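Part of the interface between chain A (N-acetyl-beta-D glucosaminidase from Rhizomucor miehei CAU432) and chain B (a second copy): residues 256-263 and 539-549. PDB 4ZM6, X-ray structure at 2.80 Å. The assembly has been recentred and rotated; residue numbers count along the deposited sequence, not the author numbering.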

# COMPACT_ATOMS: atom_id res chain seq x y z
N ARG A 256 -22.26 -1.47 -3.71
CA ARG A 256 -22.57 -1.09 -5.08
C ARG A 256 -22.04 0.29 -5.44
O ARG A 256 -21.33 0.45 -6.43
CB ARG A 256 -24.09 -1.17 -5.32
CG ARG A 256 -24.49 -1.24 -6.78
CD ARG A 256 -24.09 -2.55 -7.43
NE ARG A 256 -25.04 -3.62 -7.18
CZ ARG A 256 -24.83 -4.90 -7.50
NH1 ARG A 256 -23.68 -5.28 -8.05
NH2 ARG A 256 -25.76 -5.81 -7.24
N ARG A 257 -22.39 1.30 -4.64
CA ARG A 257 -21.99 2.68 -4.93
C ARG A 257 -20.51 2.95 -4.60
O ARG A 257 -19.70 3.12 -5.51
CB ARG A 257 -22.93 3.67 -4.22
CG ARG A 257 -22.51 5.13 -4.35
CD ARG A 257 -23.68 6.09 -4.49
NE ARG A 257 -24.82 5.76 -3.61
CZ ARG A 257 -26.05 5.47 -4.02
NH1 ARG A 257 -26.38 5.47 -5.32
NH2 ARG A 257 -26.99 5.19 -3.12
N ARG A 258 -20.17 2.99 -3.31
CA ARG A 258 -18.79 3.30 -2.87
C ARG A 258 -17.74 2.42 -3.57
O ARG A 258 -16.88 2.94 -4.28
CB ARG A 258 -18.67 3.16 -1.35
CG ARG A 258 -17.24 3.05 -0.83
CD ARG A 258 -16.89 4.16 0.15
NE ARG A 258 -15.47 4.15 0.51
CZ ARG A 258 -14.89 3.29 1.35
NH1 ARG A 258 -15.59 2.32 1.94
NH2 ARG A 258 -13.59 3.40 1.61
N PHE A 259 -17.81 1.11 -3.36
CA PHE A 259 -16.84 0.19 -3.95
C PHE A 259 -17.02 -0.02 -5.45
O PHE A 259 -16.09 -0.45 -6.13
CB PHE A 259 -16.85 -1.16 -3.22
CG PHE A 259 -16.15 -1.14 -1.89
CD1 PHE A 259 -14.79 -0.84 -1.82
CD2 PHE A 259 -16.84 -1.40 -0.72
CE1 PHE A 259 -14.14 -0.81 -0.60
CE2 PHE A 259 -16.19 -1.37 0.51
CZ PHE A 259 -14.84 -1.07 0.57
N GLY A 260 -18.21 0.29 -5.97
CA GLY A 260 -18.45 0.20 -7.41
C GLY A 260 -18.46 -1.22 -7.94
O GLY A 260 -18.07 -1.45 -9.08
N TYR A 261 -18.92 -2.16 -7.12
CA TYR A 261 -18.93 -3.57 -7.50
C TYR A 261 -20.03 -3.84 -8.53
O TYR A 261 -21.19 -3.50 -8.30
CB TYR A 261 -19.12 -4.46 -6.26
CG TYR A 261 -19.07 -5.95 -6.54
CD1 TYR A 261 -17.97 -6.53 -7.17
CD2 TYR A 261 -20.12 -6.79 -6.16
CE1 TYR A 261 -17.92 -7.89 -7.43
CE2 TYR A 261 -20.08 -8.15 -6.41
CZ TYR A 261 -18.98 -8.69 -7.05
OH TYR A 261 -18.94 -10.04 -7.31
N LYS A 262 -19.66 -4.45 -9.65
CA LYS A 262 -20.58 -4.71 -10.75
C LYS A 262 -21.15 -6.13 -10.76
O LYS A 262 -22.06 -6.42 -11.53
CB LYS A 262 -19.88 -4.48 -12.09
CG LYS A 262 -19.23 -3.11 -12.25
CD LYS A 262 -20.24 -1.98 -12.08
CE LYS A 262 -19.72 -0.68 -12.69
NZ LYS A 262 -18.33 -0.36 -12.26
N GLY A 263 -20.63 -7.01 -9.90
CA GLY A 263 -21.02 -8.42 -9.90
C GLY A 263 -22.28 -8.75 -9.12
O GLY A 263 -23.02 -7.86 -8.72
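Chain B 539-549: FIVDDYRNDDD

This is a small, polar contact in which charged side chains reach across from both chains, a strand and the segment beyond it in chain B meeting the end of a helix and the following loop in chain A, burying 317 Å² over both sides.

Chain B enters as a strand, Ile B540 to Asp B543, with the alternation expected of extended backbone: the CA-to-CB bonds of Ile B540 and Asp B542 point toward chain A, while that of Val B541 points away. The chain then passes through Tyr B544 and Arg B545 into a weakly bonded helical segment from about Asn B546, where Asp B548 N and Asp B549 N both bond back to Arg B545 O, at 3.1 and 2.9 Å. The two chains run in broadly the same sense along the contact. The strand lies beside Arg A258, whose CA is 8.6 Å from the CA of Asp B542, and the later segment comes closer, with the CA atoms of Gly A260 and Asp B548 7.0 Å apart.

At the strand, the side chain of Arg A258 leaves its backbone sideways, but its end reaches across to Asp B542. NE donates to Asp B542 OD2 at 2.8 Å, the core of a salt bridge, and a weak second bond runs from Arg A258 NH2 to Asp B542 OD1 at 3.4 Å. The carboxylate thus meets the edge of the guanidinium, near its plane, where the N-H groups point. Ile B540 adds a nonpolar neighbour, its CG2 3.8 Å from Arg A258 NE.

Arg B545 returns the gesture, using backbone rather than side chain as its target. Its NH2 donates to Arg A258 O at 2.7 Å, with a weak bond from NH1 to the same oxygen at 3.1 Å, and Phe A259 C lies over one face of the guanidinium, 3.7 Å from NH2. The arginine is held in place from its own chain: Arg B545 NE bonds to Asp B548 OD2 at 2.9 Å in a salt bridge, which braces the group as it reaches across.

Asp B548 serves both chains, because its other oxygen, OD1, takes a salt bridge from Lys A262 NZ at 2.9 Å. Gly A260 lies beside this cluster, its CA 4.0 Å from Asp B548 OD2; it is the first residue after the helix to leave helical phi/psi, with positive phi. An ideal CB here would point toward chain B and clash with Asp B548 OD2 at 2.6 Å and Arg B545 NH2 at 2.8 Å. The rule to read is that glycine suits both the turn and the close approach, while a paired arginine and aspartate address backbone and lysine together.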

# COMPACT_ATOMS: atom_id res chain seq x y z
N PHE B 539 -16.42 12.15 6.10
CA PHE B 539 -16.25 11.98 4.68
C PHE B 539 -14.96 11.22 4.43
O PHE B 539 -13.93 11.55 5.02
CB PHE B 539 -16.19 13.35 4.00
CG PHE B 539 -17.41 14.20 4.24
CD1 PHE B 539 -18.53 14.07 3.44
CD2 PHE B 539 -17.44 15.10 5.30
CE1 PHE B 539 -19.66 14.84 3.66
CE2 PHE B 539 -18.56 15.86 5.53
CZ PHE B 539 -19.67 15.74 4.71
N ILE B 540 -15.03 10.21 3.58
CA ILE B 540 -13.86 9.39 3.27
C ILE B 540 -13.41 9.62 1.82
O ILE B 540 -14.24 9.89 0.95
CB ILE B 540 -14.13 7.89 3.57
CG1 ILE B 540 -12.82 7.09 3.61
CG2 ILE B 540 -15.09 7.28 2.56
CD1 ILE B 540 -11.85 7.53 4.68
N VAL B 541 -12.10 9.54 1.59
CA VAL B 541 -11.50 9.84 0.28
C VAL B 541 -11.00 8.57 -0.42
O VAL B 541 -10.13 7.88 0.10
CB VAL B 541 -10.32 10.82 0.45
CG1 VAL B 541 -9.54 10.98 -0.85
CG2 VAL B 541 -10.83 12.18 0.93
N ASP B 542 -11.53 8.29 -1.61
CA ASP B 542 -11.08 7.17 -2.46
C ASP B 542 -10.45 7.67 -3.76
O ASP B 542 -10.62 8.83 -4.15
CB ASP B 542 -12.26 6.26 -2.83
CG ASP B 542 -12.76 5.44 -1.66
OD1 ASP B 542 -11.95 4.72 -1.04
OD2 ASP B 542 -13.98 5.51 -1.38
N ASP B 543 -9.75 6.77 -4.44
CA ASP B 543 -9.22 7.05 -5.77
C ASP B 543 -10.36 7.22 -6.77
O ASP B 543 -11.33 6.47 -6.76
CB ASP B 543 -8.32 5.91 -6.24
CG ASP B 543 -7.02 5.83 -5.46
OD1 ASP B 543 -6.49 6.90 -5.07
OD2 ASP B 543 -6.54 4.70 -5.26
N TYR B 544 -10.21 8.21 -7.64
CA TYR B 544 -11.21 8.50 -8.66
C TYR B 544 -11.28 7.36 -9.68
O TYR B 544 -10.26 6.97 -10.25
CB TYR B 544 -10.86 9.82 -9.36
CG TYR B 544 -11.61 10.09 -10.65
CD1 TYR B 544 -12.98 10.34 -10.65
CD2 TYR B 544 -10.94 10.09 -11.87
CE1 TYR B 544 -13.66 10.59 -11.83
CE2 TYR B 544 -11.62 10.34 -13.05
CZ TYR B 544 -12.97 10.59 -13.03
OH TYR B 544 -13.64 10.84 -14.21
N ARG B 545 -12.49 6.83 -9.87
CA ARG B 545 -12.75 5.81 -10.89
C ARG B 545 -13.58 6.44 -12.01
O ARG B 545 -14.77 6.69 -11.84
CB ARG B 545 -13.53 4.64 -10.29
CG ARG B 545 -12.84 3.98 -9.12
CD ARG B 545 -13.54 2.68 -8.76
NE ARG B 545 -14.94 2.89 -8.37
CZ ARG B 545 -15.35 3.19 -7.13
NH1 ARG B 545 -14.48 3.31 -6.13
NH2 ARG B 545 -16.64 3.37 -6.90
N ASN B 546 -12.95 6.68 -13.16
CA ASN B 546 -13.61 7.42 -14.25
C ASN B 546 -14.82 6.70 -14.86
O ASN B 546 -15.72 7.34 -15.39
CB ASN B 546 -12.62 7.83 -15.34
CG ASN B 546 -12.05 6.65 -16.11
OD1 ASN B 546 -11.22 5.91 -15.59
ND2 ASN B 546 -12.47 6.49 -17.35
N ASP B 547 -14.84 5.37 -14.77
CA ASP B 547 -15.97 4.58 -15.26
C ASP B 547 -17.25 4.77 -14.44
O ASP B 547 -18.34 4.59 -14.96
CB ASP B 547 -15.61 3.09 -15.31
CG ASP B 547 -14.57 2.77 -16.38
OD1 ASP B 547 -14.45 3.52 -17.37
OD2 ASP B 547 -13.87 1.75 -16.23
N ASP B 548 -17.10 5.14 -13.16
CA ASP B 548 -18.23 5.30 -12.25
C ASP B 548 -18.55 6.75 -11.89
O ASP B 548 -19.72 7.11 -11.75
CB ASP B 548 -17.97 4.53 -10.95
CG ASP B 548 -17.72 3.05 -11.18
OD1 ASP B 548 -18.24 2.51 -12.17
OD2 ASP B 548 -17.01 2.43 -10.36
N ASP B 549 -17.52 7.58 -11.75
CA ASP B 549 -17.66 8.90 -11.12
C ASP B 549 -17.69 10.09 -12.09
O ASP B 549 -17.89 11.22 -11.65
CB ASP B 549 -16.51 9.09 -10.13
CG ASP B 549 -16.31 7.90 -9.22
OD1 ASP B 549 -17.34 7.33 -8.77
OD2 ASP B 549 -15.15 7.53 -8.95